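Local coordinates for flavin-nucleotide-binding protein (Mycobacterium smegmatis, PDB 4YBN) that binds flavin-adenine dinucleotide and heme in a split beta-barrel dimer of the pyridoxamine 5'-phosphate oxidase-related family and is probably an oxidoreductase, at residues 99-104 / 167-172; 91-96 / 175-180; 84-89 / 186-191. All coordinates share one frame; numbering follows the deposited sequence. Where two conformers were deposited one is given.

Overall arrangement
All three contacts tie the region around strands 78-91 and 99-108 to the chain that follows strand 161-166. They are nested along the sequence: contact 1 inside the loop closed by contact 2, and contact 2 inside that of contact 3. Contacts 1 and 3, centres about 11 Å apart, both reach the antiparallel sheet in which strands 78-91 and 99-108 are neighbours. Contact 2 sits at the loop joining these strands, its centre about 15 Å from that of contact 1 and about 23 Å from that of contact 3. A salt bridge from Asp-172 to Arg-93 joins contacts 1 and 2. Each contact also touches the second subunit, and the strands and loop line the FAD and heme pockets.

Contact 1: residues 99-104 / 167-172; sequences SFRYRS and EGWPDD. With FAD (flavin-adenine dinucleotide), chain K.
Arg-101 reaches from strand 99-104 over the loop 167-172 and makes the hydrogen bonds and the cation-pi contact. Its chain is extended from CG to NE and crosses the Glu-167 side chain at about a right angle. The hydrogen bonds converge on one atom: Arg-101 NE gives a bond of 2.8 Å to Gly-168 O and Arg-101 NH2 a second of 3.0 Å to the same oxygen. This side-on grip leaves Gly-168 O close to the guanidinium plane, while NH2 stands above the carbonyl plane, 60° out of it.

A cation-pi contact adds to this hold. Arg-101 CZ lies 4.7 Å from the centroid of the Trp-169 six-membered ring, only 4° off its normal, and NH2 is the atom that comes down over the ring face. The indole thus meets the guanidinium at its edge.

Glu-167 supplies charge at longer range. Its OE1 comes 3.5 Å from Arg-101 CD, well out of the guanidinium plane. OE2 lies 3.5 Å from Arg-103 CG; the guanidinium of Arg-103 itself is salt-bridged to Asp-87. OE2 is also close to the Asp-87 carboxylate, which may shift the ionisation of one of the two acids.

On the side of strand 99-104 turned from the loop, the Tyr-102 ring lies face-on against the flavin, with FAD C8 3.2 Å above its plane and over its centre. Tyr-102 OH is hydrogen-bonded to a heme propionate. Strand 99-108 is one of the cofactor-lining strands of the split beta-barrel.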
loop_
_atom_site.group_PDB
_atom_site.type_symbol
_atom_site.label_atom_id
_atom_site.label_comp_id
_atom_site.label_asym_id
_atom_site.label_seq_id
_atom_site.Cartn_x
_atom_site.Cartn_y
_atom_site.Cartn_z
ATOM N N SER A 99 1.544 2.211 17.433
ATOM C CA SER A 99 1.333 1.221 16.375
ATOM C C SER A 99 0.582 1.819 15.204
ATOM O O SER A 99 0.539 3.040 15.081
ATOM C CB SER A 99 0.588 0.014 16.924
ATOM O OG SER A 99 0.852 -1.123 16.135
ATOM N N PHE A 100 0.033 0.942 14.359
ATOM C CA PHE A 100 -0.895 1.295 13.314
ATOM C C PHE A 100 -2.047 0.352 13.352
ATOM O O PHE A 100 -1.865 -0.810 13.673
ATOM C CB PHE A 100 -0.271 1.179 11.966
ATOM C CG PHE A 100 0.811 2.193 11.682
ATOM C CD1 PHE A 100 0.523 3.462 11.492
ATOM C CD2 PHE A 100 2.107 1.814 11.556
ATOM C CE1 PHE A 100 1.485 4.372 11.198
ATOM C CE2 PHE A 100 3.086 2.712 11.288
ATOM C CZ PHE A 100 2.776 3.994 11.105
ATOM N N ARG A 101 -3.238 0.841 13.003
ATOM C CA ARG A 101 -4.319 -0.012 12.698
ATOM C C ARG A 101 -4.164 -0.322 11.199
ATOM O O ARG A 101 -3.880 0.534 10.379
ATOM C CB ARG A 101 -5.645 0.649 12.993
ATOM C CG ARG A 101 -6.071 0.540 14.419
ATOM C CD ARG A 101 -7.456 1.134 14.559
ATOM N NE ARG A 101 -7.979 1.012 15.933
ATOM C CZ ARG A 101 -9.109 1.563 16.370
ATOM N NH1 ARG A 101 -9.856 2.308 15.546
ATOM N NH2 ARG A 101 -9.502 1.401 17.658
ATOM N N TYR A 102 -4.395 -1.565 10.854
ATOM C CA TYR A 102 -4.313 -1.997 9.442
ATOM C C TYR A 102 -4.958 -3.339 9.215
ATOM O O TYR A 102 -5.286 -4.046 10.178
ATOM C CB TYR A 102 -2.871 -2.105 9.074
ATOM C CG TYR A 102 -2.157 -3.200 9.857
ATOM C CD1 TYR A 102 -2.315 -4.553 9.511
ATOM C CD2 TYR A 102 -1.319 -2.890 10.946
ATOM C CE1 TYR A 102 -1.645 -5.558 10.197
ATOM C CE2 TYR A 102 -0.633 -3.896 11.626
ATOM C CZ TYR A 102 -0.807 -5.225 11.251
ATOM O OH TYR A 102 -0.147 -6.228 11.916
ATOM N N ARG A 103 -5.120 -3.697 7.931
ATOM C CA ARG A 103 -5.559 -5.032 7.510
ATOM C C ARG A 103 -4.617 -5.391 6.365
ATOM O O ARG A 103 -4.361 -4.541 5.511
ATOM C CB ARG A 103 -6.967 -4.970 6.964
ATOM C CG ARG A 103 -8.113 -4.680 7.906
ATOM C CD ARG A 103 -9.345 -4.348 7.101
ATOM N NE ARG A 103 -9.291 -2.937 6.747
ATOM C CZ ARG A 103 -10.036 -2.323 5.848
ATOM N NH1 ARG A 103 -10.956 -3.005 5.153
ATOM N NH2 ARG A 103 -9.834 -0.999 5.638
ATOM N N SER A 104 -4.044 -6.577 6.343
ATOM C CA SER A 104 -3.109 -6.903 5.325
ATOM C C SER A 104 -3.299 -8.369 4.899
ATOM O O SER A 104 -3.543 -9.217 5.759
ATOM C CB SER A 104 -1.644 -6.744 5.839
ATOM O OG SER A 104 -0.803 -6.934 4.670
ATOM N N GLU A 167 -6.969 -3.762 14.694
ATOM C CA GLU A 167 -7.920 -2.667 14.812
ATOM C C GLU A 167 -8.193 -2.343 16.267
ATOM O O GLU A 167 -9.292 -1.878 16.597
ATOM C CB GLU A 167 -9.255 -3.006 14.108
ATOM C CG GLU A 167 -9.151 -3.358 12.619
ATOM C CD GLU A 167 -8.691 -2.200 11.749
ATOM O OE1 GLU A 167 -8.775 -1.030 12.175
ATOM O OE2 GLU A 167 -8.231 -2.448 10.632
ATOM N N GLY A 168 -7.198 -2.542 17.119
ATOM C CA GLY A 168 -7.377 -2.419 18.572
ATOM C C GLY A 168 -7.027 -1.052 19.072
ATOM O O GLY A 168 -6.989 -0.065 18.274
ATOM N N TRP A 169 -6.793 -0.985 20.390
ATOM C CA TRP A 169 -6.412 0.245 21.095
ATOM C C TRP A 169 -4.994 0.147 21.655
ATOM O O TRP A 169 -4.458 -0.925 21.709
ATOM C CB TRP A 169 -7.361 0.461 22.269
ATOM C CG TRP A 169 -8.690 0.702 21.849
ATOM C CD1 TRP A 169 -9.713 -0.195 21.823
ATOM C CD2 TRP A 169 -9.198 1.927 21.320
ATOM N NE1 TRP A 169 -10.838 0.413 21.321
ATOM C CE2 TRP A 169 -10.549 1.715 21.011
ATOM C CE3 TRP A 169 -8.644 3.196 21.108
ATOM C CZ2 TRP A 169 -11.355 2.714 20.482
ATOM C CZ3 TRP A 169 -9.445 4.184 20.589
ATOM C CH2 TRP A 169 -10.785 3.940 20.301
ATOM N N PRO A 170 -4.381 1.275 22.114
ATOM C CA PRO A 170 -3.072 1.159 22.720
ATOM C C PRO A 170 -3.079 0.169 23.937
ATOM O O PRO A 170 -4.070 0.106 24.700
ATOM C CB PRO A 170 -2.801 2.573 23.226
ATOM C CG PRO A 170 -3.673 3.462 22.459
ATOM C CD PRO A 170 -4.871 2.663 22.095
ATOM N N ASP A 171 -2.010 -0.609 24.077
ATOM C CA ASP A 171 -1.849 -1.545 25.188
ATOM C C ASP A 171 -0.772 -1.090 26.211
ATOM O O ASP A 171 0.322 -1.677 26.346
ATOM C CB ASP A 171 -1.529 -2.899 24.607
ATOM C CG ASP A 171 -1.444 -3.955 25.650
ATOM O OD1 ASP A 171 -2.037 -3.790 26.749
ATOM O OD2 ASP A 171 -0.777 -4.960 25.365
ATOM N N ASP A 172 -1.087 -0.036 26.938
ATOM C CA ASP A 172 -0.079 0.649 27.731
ATOM C C ASP A 172 0.385 -0.053 29.018
ATOM O O ASP A 172 -0.416 -0.593 29.761
ATOM C CB ASP A 172 -0.558 2.071 28.080
ATOM C CG ASP A 172 -0.412 3.029 26.907
ATOM O OD1 ASP A 172 0.688 3.065 26.335
ATOM O OD2 ASP A 172 -1.382 3.725 26.564
HETATM P PA FAD K . 7.025 -14.211 9.671
HETATM O O1A FAD K . 6.963 -15.265 10.739
HETATM O O2A FAD K . 8.389 -13.776 9.223
HETATM O O5B FAD K . 6.043 -14.687 8.429
HETATM C C5B FAD K . 5.312 -15.932 8.453
HETATM C C4B FAD K . 3.991 -15.823 7.676
HETATM O O4B FAD K . 3.085 -14.953 8.380
HETATM C C3B FAD K . 4.057 -15.123 6.312
HETATM O O3B FAD K . 4.625 -15.893 5.236
HETATM C C2B FAD K . 2.619 -14.618 6.102
HETATM O O2B FAD K . 1.797 -15.591 5.472
HETATM C C1B FAD K . 2.098 -14.375 7.526
HETATM N N9A FAD K . 1.999 -12.930 7.757
HETATM C C8A FAD K . 2.903 -12.264 8.517
HETATM N N7A FAD K . 2.612 -10.930 8.523
HETATM C C5A FAD K . 1.519 -10.740 7.760
HETATM C C6A FAD K . 0.740 -9.536 7.373
HETATM N N6A FAD K . 1.148 -8.351 7.880
HETATM N N1A FAD K . -0.354 -9.711 6.570
HETATM C C2A FAD K . -0.702 -10.941 6.085
HETATM N N3A FAD K . -0.016 -12.055 6.419
HETATM C C4A FAD K . 1.093 -12.045 7.247
HETATM N N1 FAD K . 5.589 -5.103 11.836
HETATM C C2 FAD K . 6.667 -4.616 12.518
HETATM O O2 FAD K . 7.382 -5.516 13.017
HETATM N N3 FAD K . 6.925 -3.279 12.623
HETATM C C4 FAD K . 6.148 -2.330 11.982
HETATM O O4 FAD K . 6.309 -1.076 11.954
HETATM C C4X FAD K . 4.945 -2.793 11.255
HETATM N N5 FAD K . 4.129 -1.927 10.603
HETATM C C5X FAD K . 3.072 -2.411 9.897
HETATM C C6 FAD K . 2.241 -1.549 9.262
HETATM C C7 FAD K . 1.143 -2.043 8.581
HETATM C C7M FAD K . 0.229 -1.111 7.857
HETATM C C8 FAD K . 0.855 -3.492 8.490
HETATM C C8M FAD K . -0.310 -4.014 7.690
HETATM C C9 FAD K . 1.686 -4.356 9.140
HETATM C C9A FAD K . 2.782 -3.862 9.834
HETATM N N10 FAD K . 3.650 -4.754 10.465
HETATM C C10 FAD K . 4.722 -4.259 11.206
HETATM C "C1'" FAD K . 3.376 -6.214 10.455
HETATM C "C2'" FAD K . 4.313 -7.036 9.611
HETATM O "O2'" FAD K . 3.718 -7.203 8.327
HETATM C "C3'" FAD K . 4.418 -8.411 10.277
HETATM O "O3'" FAD K . 3.074 -8.900 10.603
HETATM C "C4'" FAD K . 5.354 -8.331 11.513
HETATM O "O4'" FAD K . 6.677 -7.853 11.140
HETATM C "C5'" FAD K . 5.470 -9.694 12.171
HETATM O "O5'" FAD K . 5.751 -10.644 11.155
HETATM P P FAD K . 6.137 -12.163 11.512
HETATM O O1P FAD K . 4.973 -12.638 12.342
HETATM O O2P FAD K . 7.520 -12.209 12.051
HETATM O O3P FAD K . 6.138 -12.905 10.102
#

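Contact 2: residues 91-96 / 175-180; sequences VARSSF and EDIAAG. With HEM (protoporphyrin IX containing Fe), chain G.
Arg-93 and Asp-176 mark the closest approach of the two backbones, their CA atoms 6.1 Å apart. Segment 91-96 leaves the end of strand 78-91 and forms most of the irregular connection to strand 99-108 of the split beta-barrel, and it packs on the last part of the short helix that starts at 174. Gly-180 is the first residue to leave helical backbone angles, with phi at +80°, and this turn carries its carbonyl round to the arginine.

The Arg-93 side chain runs extended from CG to NE across the helix end. At its base CB packs on Asp-176 CB at 3.8 Å, and farther out CD lies 3.3 Å from Asp-176 O. NE makes a weak hydrogen bond of 3.2 Å to Gly-180 O, which sits at the guanidinium edge in its plane. Ile-177 CA lies over one guanidinium face, displaced toward the rim. The stronger partners of Arg-93 are acidic: NH1 is salt-bridged to Asp-172 and to Asp-200 of the second subunit, which probably balance its buried charge.

Asp-176 reaches Ser-94 through a water that accepts from Ser-94 OG and donates to Asp-176 OD2. That same OD2 is salt-bridged to Arg-139 of the second subunit, so the helix end, the loop and the dimer interface meet here.

The far end of segment 91-96 belongs to the heme pocket. The heme methine carbon CHD meets the Phe-96 ring obliquely, 3.5 Å from Phe-96 CD1. Phe-96 O accepts a hydrogen bond of 2.8 Å from a second water, whose oxygen binds the heme iron at 2.3 Å.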
loop_
_atom_site.group_PDB
_atom_site.type_symbol
_atom_site.label_atom_id
_atom_site.label_comp_id
_atom_site.label_asym_id
_atom_site.label_seq_id
_atom_site.Cartn_x
_atom_site.Cartn_y
_atom_site.Cartn_z
ATOM N N VAL A 91 -1.806 5.768 18.893
ATOM C CA VAL A 91 -1.082 6.684 19.758
ATOM C C VAL A 91 -1.129 6.175 21.199
ATOM O O VAL A 91 -2.126 6.303 21.908
ATOM C CB VAL A 91 -1.644 8.101 19.626
ATOM C CG1 VAL A 91 -0.792 9.092 20.404
ATOM C CG2 VAL A 91 -1.665 8.521 18.155
ATOM N N ALA A 92 -0.034 5.568 21.633
ATOM C CA ALA A 92 0.057 5.081 23.005
ATOM C C ALA A 92 0.794 6.095 23.877
ATOM O O ALA A 92 1.313 7.119 23.407
ATOM C CB ALA A 92 0.721 3.713 23.041
ATOM N N ARG A 93 0.731 5.857 25.185
ATOM C CA ARG A 93 1.434 6.683 26.179
ATOM C C ARG A 93 2.941 6.458 26.196
ATOM O O ARG A 93 3.658 7.221 26.826
ATOM C CB ARG A 93 0.897 6.392 27.565
ATOM C CG ARG A 93 -0.487 6.928 27.793
ATOM C CD ARG A 93 -0.967 6.360 29.111
ATOM N NE ARG A 93 -2.321 6.762 29.402
ATOM C CZ ARG A 93 -3.389 6.026 29.148
ATOM N NH1 ARG A 93 -3.285 4.822 28.553
ATOM N NH2 ARG A 93 -4.577 6.520 29.478
ATOM N N SER A 94 3.409 5.408 25.515
ATOM C CA SER A 94 4.831 5.194 25.189
ATOM C C SER A 94 5.059 5.029 23.682
ATOM O O SER A 94 4.165 4.577 22.967
ATOM C CB SER A 94 5.304 3.912 25.813
ATOM O OG SER A 94 4.546 2.854 25.328
ATOM N N SER A 95 6.275 5.243 23.208
ATOM C CA SER A 95 6.553 4.926 21.763
ATOM C C SER A 95 6.571 3.433 21.525
ATOM O O SER A 95 6.168 2.927 20.453
ATOM C CB SER A 95 7.839 5.542 21.323
ATOM O OG SER A 95 8.828 5.162 22.217
ATOM N N PHE A 96 6.987 2.688 22.546
ATOM C CA PHE A 96 7.068 1.268 22.401
ATOM C C PHE A 96 5.723 0.625 22.085
ATOM O O PHE A 96 5.685 -0.367 21.361
ATOM C CB PHE A 96 7.750 0.656 23.619
ATOM C CG PHE A 96 7.761 -0.836 23.627
ATOM C CD1 PHE A 96 8.725 -1.526 22.932
ATOM C CD2 PHE A 96 6.803 -1.540 24.338
ATOM C CE1 PHE A 96 8.742 -2.901 22.933
ATOM C CE2 PHE A 96 6.841 -2.922 24.392
ATOM C CZ PHE A 96 7.813 -3.603 23.672
ATOM N N GLU A 175 2.419 1.513 34.600
ATOM C CA GLU A 175 3.221 2.739 34.924
ATOM C C GLU A 175 2.824 4.028 34.130
ATOM O O GLU A 175 2.740 5.128 34.671
ATOM C CB GLU A 175 4.721 2.454 34.703
ATOM C CG GLU A 175 5.353 1.460 35.695
ATOM C CD GLU A 175 5.620 0.040 35.151
ATOM O OE1 GLU A 175 4.994 -0.366 34.104
ATOM O OE2 GLU A 175 6.462 -0.662 35.809
ATOM N N ASP A 176 2.570 3.869 32.837
ATOM C CA ASP A 176 2.237 4.991 31.939
ATOM C C ASP A 176 0.822 5.464 32.076
ATOM O O ASP A 176 0.528 6.682 31.980
ATOM C CB ASP A 176 2.490 4.540 30.484
ATOM C CG ASP A 176 3.910 4.322 30.235
ATOM O OD1 ASP A 176 4.696 5.185 30.738
ATOM O OD2 ASP A 176 4.246 3.306 29.555
ATOM N N ILE A 177 -0.063 4.492 32.289
ATOM C CA ILE A 177 -1.449 4.774 32.639
ATOM C C ILE A 177 -1.457 5.677 33.879
ATOM O O ILE A 177 -1.942 6.825 33.841
ATOM C CB ILE A 177 -2.247 3.462 32.877
ATOM C CG1 ILE A 177 -2.157 2.555 31.635
ATOM C CG2 ILE A 177 -3.716 3.754 33.141
ATOM C CD1 ILE A 177 -2.948 1.272 31.742
ATOM N N ALA A 178 -0.828 5.178 34.939
ATOM C CA ALA A 178 -0.764 5.898 36.198
ATOM C C ALA A 178 -0.276 7.325 35.961
ATOM O O ALA A 178 -0.804 8.246 36.551
ATOM C CB ALA A 178 0.136 5.176 37.200
ATOM N N ALA A 179 0.676 7.527 35.056
ATOM C CA ALA A 179 1.174 8.876 34.825
ATOM C C ALA A 179 0.157 9.772 34.127
ATOM O O ALA A 179 0.412 10.981 33.961
ATOM C CB ALA A 179 2.494 8.837 34.060
ATOM N N GLY A 180 -0.990 9.198 33.720
ATOM C CA GLY A 180 -2.011 9.965 33.008
ATOM C C GLY A 180 -1.604 10.082 31.555
ATOM O O GLY A 180 -1.013 9.155 31.014
HETATM C CHA HEM G . 5.839 -3.781 16.569
HETATM C CHB HEM G . 4.419 0.559 15.034
HETATM C CHC HEM G . 7.473 2.683 18.112
HETATM C CHD HEM G . 9.162 -1.638 19.436
HETATM C C1A HEM G . 5.177 -2.794 15.903
HETATM C C2A HEM G . 4.162 -2.992 14.935
HETATM C C3A HEM G . 3.791 -1.740 14.479
HETATM C C4A HEM G . 4.556 -0.800 15.203
HETATM C CMA HEM G . 2.779 -1.349 13.418
HETATM C CAA HEM G . 3.657 -4.334 14.432
HETATM C CBA HEM G . 2.626 -5.016 15.345
HETATM C CGA HEM G . 1.953 -6.173 14.633
HETATM O O1A HEM G . 0.720 -6.102 14.415
HETATM O O2A HEM G . 2.607 -7.174 14.240
HETATM C C1B HEM G . 5.104 1.538 15.769
HETATM C C2B HEM G . 4.821 2.936 15.662
HETATM C C3B HEM G . 5.667 3.563 16.504
HETATM C C4B HEM G . 6.489 2.501 17.169
HETATM C CMB HEM G . 3.774 3.647 14.804
HETATM C CAB HEM G . 5.550 5.009 16.654
HETATM C CBB HEM G . 6.099 5.666 17.630
HETATM C C1C HEM G . 8.243 1.692 18.750
HETATM C C2C HEM G . 9.397 1.925 19.555
HETATM C C3C HEM G . 9.896 0.676 19.952
HETATM C C4C HEM G . 9.022 -0.300 19.363
HETATM C CMC HEM G . 9.915 3.268 19.923
HETATM C CAC HEM G . 10.996 0.375 20.892
HETATM C CBC HEM G . 11.467 1.272 21.777
HETATM C C1D HEM G . 8.362 -2.529 18.744
HETATM C C2D HEM G . 8.471 -3.953 18.993
HETATM C C3D HEM G . 7.547 -4.547 18.209
HETATM C C4D HEM G . 6.866 -3.474 17.485
HETATM C CMD HEM G . 9.435 -4.637 19.914
HETATM C CAD HEM G . 7.254 -6.031 18.068
HETATM C CBD HEM G . 5.850 -6.410 18.566
HETATM C CGD HEM G . 5.796 -7.888 18.914
HETATM O O1D HEM G . 5.688 -8.266 20.112
HETATM O O2D HEM G . 5.864 -8.759 18.004
HETATM N NA HEM G . 5.417 -1.451 16.036
HETATM N NB HEM G . 6.067 1.325 16.671
HETATM N NC HEM G . 8.106 0.346 18.587
HETATM N ND HEM G . 7.384 -2.280 17.850
HETATM FE FE HEM G . 6.808 -0.575 17.231
HETATM O O HOH W 1 2.943 2.221 27.558
HETATM O O HOH W 2 5.006 -0.752 18.705
#

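Contact 3: residues 84-89 / 186-191; sequences TALDGV and VPLTTQ
Val-89 and Val-186 form the close-packed end of the contact, an antiparallel hydrogen-bonded pair joined in both directions. Val-89 N bonds Val-186 O at 2.8 Å and Val-186 N returns to Val-89 O at 2.9 Å. Next to them Gly-88 and Pro-187 make a non-hydrogen-bonded pair whose CA atoms are 4.0 Å apart. Gly-88, with no side chain, brings its CA to 3.2 Å from Val-186 O.

The Leu-188 side chain lies between the strands. Its CG, anti to the carbonyl carbon (chi1 -74°), sits near Gly-88 CA. Leu-188 CD1 packs between Leu-86 CG at 3.8 Å and Val-89 CG2 at 4.0 Å. Asp-87 and Gly-88 both face Arg-101 on neighbouring strand 99-108, a classic beta bulge in this sheet of the split beta-barrel. Asp-87 O accepts from Leu-188 N at 2.9 Å, with the donor 59° out of the carbonyl plane.

Beyond Leu-188 the strands part, and water takes over. One water donates to Leu-86 O and is hydrogen-bonded to Thr-190 OG1 at 2.7 Å; another lies between Leu-188 O and Asp-87 OD1, the partner of Arg-103. Residues 188-191 also pair with an antiparallel strand of the second subunit, continuing the sheet across the interface, where the two Thr-190 hydroxyls are hydrogen-bonded to each other.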
loop_
_atom_site.group_PDB
_atom_site.type_symbol
_atom_site.label_atom_id
_atom_site.label_comp_id
_atom_site.label_asym_id
_atom_site.label_seq_id
_atom_site.Cartn_x
_atom_site.Cartn_y
_atom_site.Cartn_z
ATOM N N THR A 84 -2.753 -4.240 1.324
ATOM C CA THR A 84 -2.741 -3.582 2.640
ATOM C C THR A 84 -3.643 -2.338 2.678
ATOM O O THR A 84 -3.660 -1.510 1.758
ATOM C CB THR A 84 -1.251 -3.213 2.994
ATOM O OG1 THR A 84 -0.503 -4.431 3.165
ATOM C CG2 THR A 84 -1.159 -2.466 4.282
ATOM N N ALA A 85 -4.434 -2.290 3.724
ATOM C CA ALA A 85 -5.212 -1.128 4.113
ATOM C C ALA A 85 -4.700 -0.559 5.396
ATOM O O ALA A 85 -4.688 -1.223 6.403
ATOM C CB ALA A 85 -6.638 -1.542 4.292
ATOM N N LEU A 86 -4.260 0.680 5.353
ATOM C CA LEU A 86 -3.815 1.433 6.552
ATOM C C LEU A 86 -4.979 2.207 7.086
ATOM O O LEU A 86 -5.457 3.096 6.395
ATOM C CB LEU A 86 -2.743 2.416 6.127
ATOM C CG LEU A 86 -2.081 3.352 7.170
ATOM C CD1 LEU A 86 -1.568 2.551 8.316
ATOM C CD2 LEU A 86 -0.944 4.119 6.533
ATOM N N ASP A 87 -5.440 1.843 8.279
ATOM C CA ASP A 87 -6.646 2.316 8.904
ATOM C C ASP A 87 -6.474 3.320 10.001
ATOM O O ASP A 87 -7.434 3.903 10.422
ATOM C CB ASP A 87 -7.416 1.132 9.496
ATOM C CG ASP A 87 -7.900 0.189 8.416
ATOM O OD1 ASP A 87 -8.063 0.677 7.277
ATOM O OD2 ASP A 87 -8.122 -0.989 8.677
ATOM N N GLY A 88 -5.275 3.523 10.488
ATOM C CA GLY A 88 -5.054 4.537 11.509
ATOM C C GLY A 88 -3.784 4.358 12.271
ATOM O O GLY A 88 -3.035 3.383 12.076
ATOM N N VAL A 89 -3.519 5.345 13.116
ATOM C CA VAL A 89 -2.337 5.430 13.933
ATOM C C VAL A 89 -2.766 5.249 15.392
ATOM O O VAL A 89 -3.646 6.000 15.905
ATOM C CB VAL A 89 -1.610 6.745 13.787
ATOM C CG1 VAL A 89 -0.268 6.724 14.534
ATOM C CG2 VAL A 89 -1.371 7.097 12.324
ATOM N N VAL A 186 -5.756 7.946 15.834
ATOM C CA VAL A 186 -6.105 8.862 14.773
ATOM C C VAL A 186 -6.407 8.015 13.532
ATOM O O VAL A 186 -5.478 7.405 12.973
ATOM C CB VAL A 186 -4.988 9.796 14.456
ATOM C CG1 VAL A 186 -5.490 10.880 13.514
ATOM C CG2 VAL A 186 -4.455 10.412 15.751
ATOM N N PRO A 187 -7.690 7.916 13.149
ATOM C CA PRO A 187 -8.054 7.111 11.983
ATOM C C PRO A 187 -7.525 7.667 10.691
ATOM O O PRO A 187 -7.258 8.879 10.588
ATOM C CB PRO A 187 -9.576 7.238 11.942
ATOM C CG PRO A 187 -9.953 7.613 13.327
ATOM C CD PRO A 187 -8.886 8.564 13.713
ATOM N N LEU A 188 -7.406 6.757 9.731
ATOM C CA LEU A 188 -7.033 7.079 8.347
ATOM C C LEU A 188 -8.072 6.479 7.426
ATOM O O LEU A 188 -8.486 5.336 7.589
ATOM C CB LEU A 188 -5.654 6.543 8.018
ATOM C CG LEU A 188 -4.505 7.329 8.662
ATOM C CD1 LEU A 188 -3.216 6.544 8.811
ATOM C CD2 LEU A 188 -4.226 8.632 7.929
ATOM N N THR A 189 -8.537 7.302 6.481
ATOM C CA THR A 189 -9.464 6.839 5.459
ATOM C C THR A 189 -9.007 7.364 4.107
ATOM O O THR A 189 -8.360 8.393 4.008
ATOM C CB THR A 189 -10.891 7.320 5.698
ATOM O OG1 THR A 189 -10.916 8.742 5.687
ATOM C CG2 THR A 189 -11.401 6.878 7.062
ATOM N N THR A 190 -9.368 6.619 3.076
ATOM C CA THR A 190 -9.041 6.972 1.732
ATOM C C THR A 190 -10.346 7.198 1.063
ATOM O O THR A 190 -11.241 6.370 1.144
ATOM C CB THR A 190 -8.163 5.891 1.101
ATOM O OG1 THR A 190 -6.884 5.943 1.750
ATOM C CG2 THR A 190 -7.946 6.167 -0.377
ATOM N N GLN A 191 -10.479 8.379 0.448
ATOM C CA GLN A 191 -11.716 8.824 -0.122
ATOM C C GLN A 191 -11.577 9.361 -1.542
ATOM O O GLN A 191 -10.573 9.977 -1.862
ATOM C CB GLN A 191 -12.302 9.915 0.759
ATOM C CG GLN A 191 -13.550 9.419 1.470
ATOM C CD GLN A 191 -13.812 10.254 2.689
ATOM O OE1 GLN A 191 -13.161 10.074 3.726
ATOM N NE2 GLN A 191 -14.757 11.202 2.567
HETATM O O HOH W 3 -6.967 5.133 4.362
HETATM O O HOH W 4 -9.740 3.188 6.494
#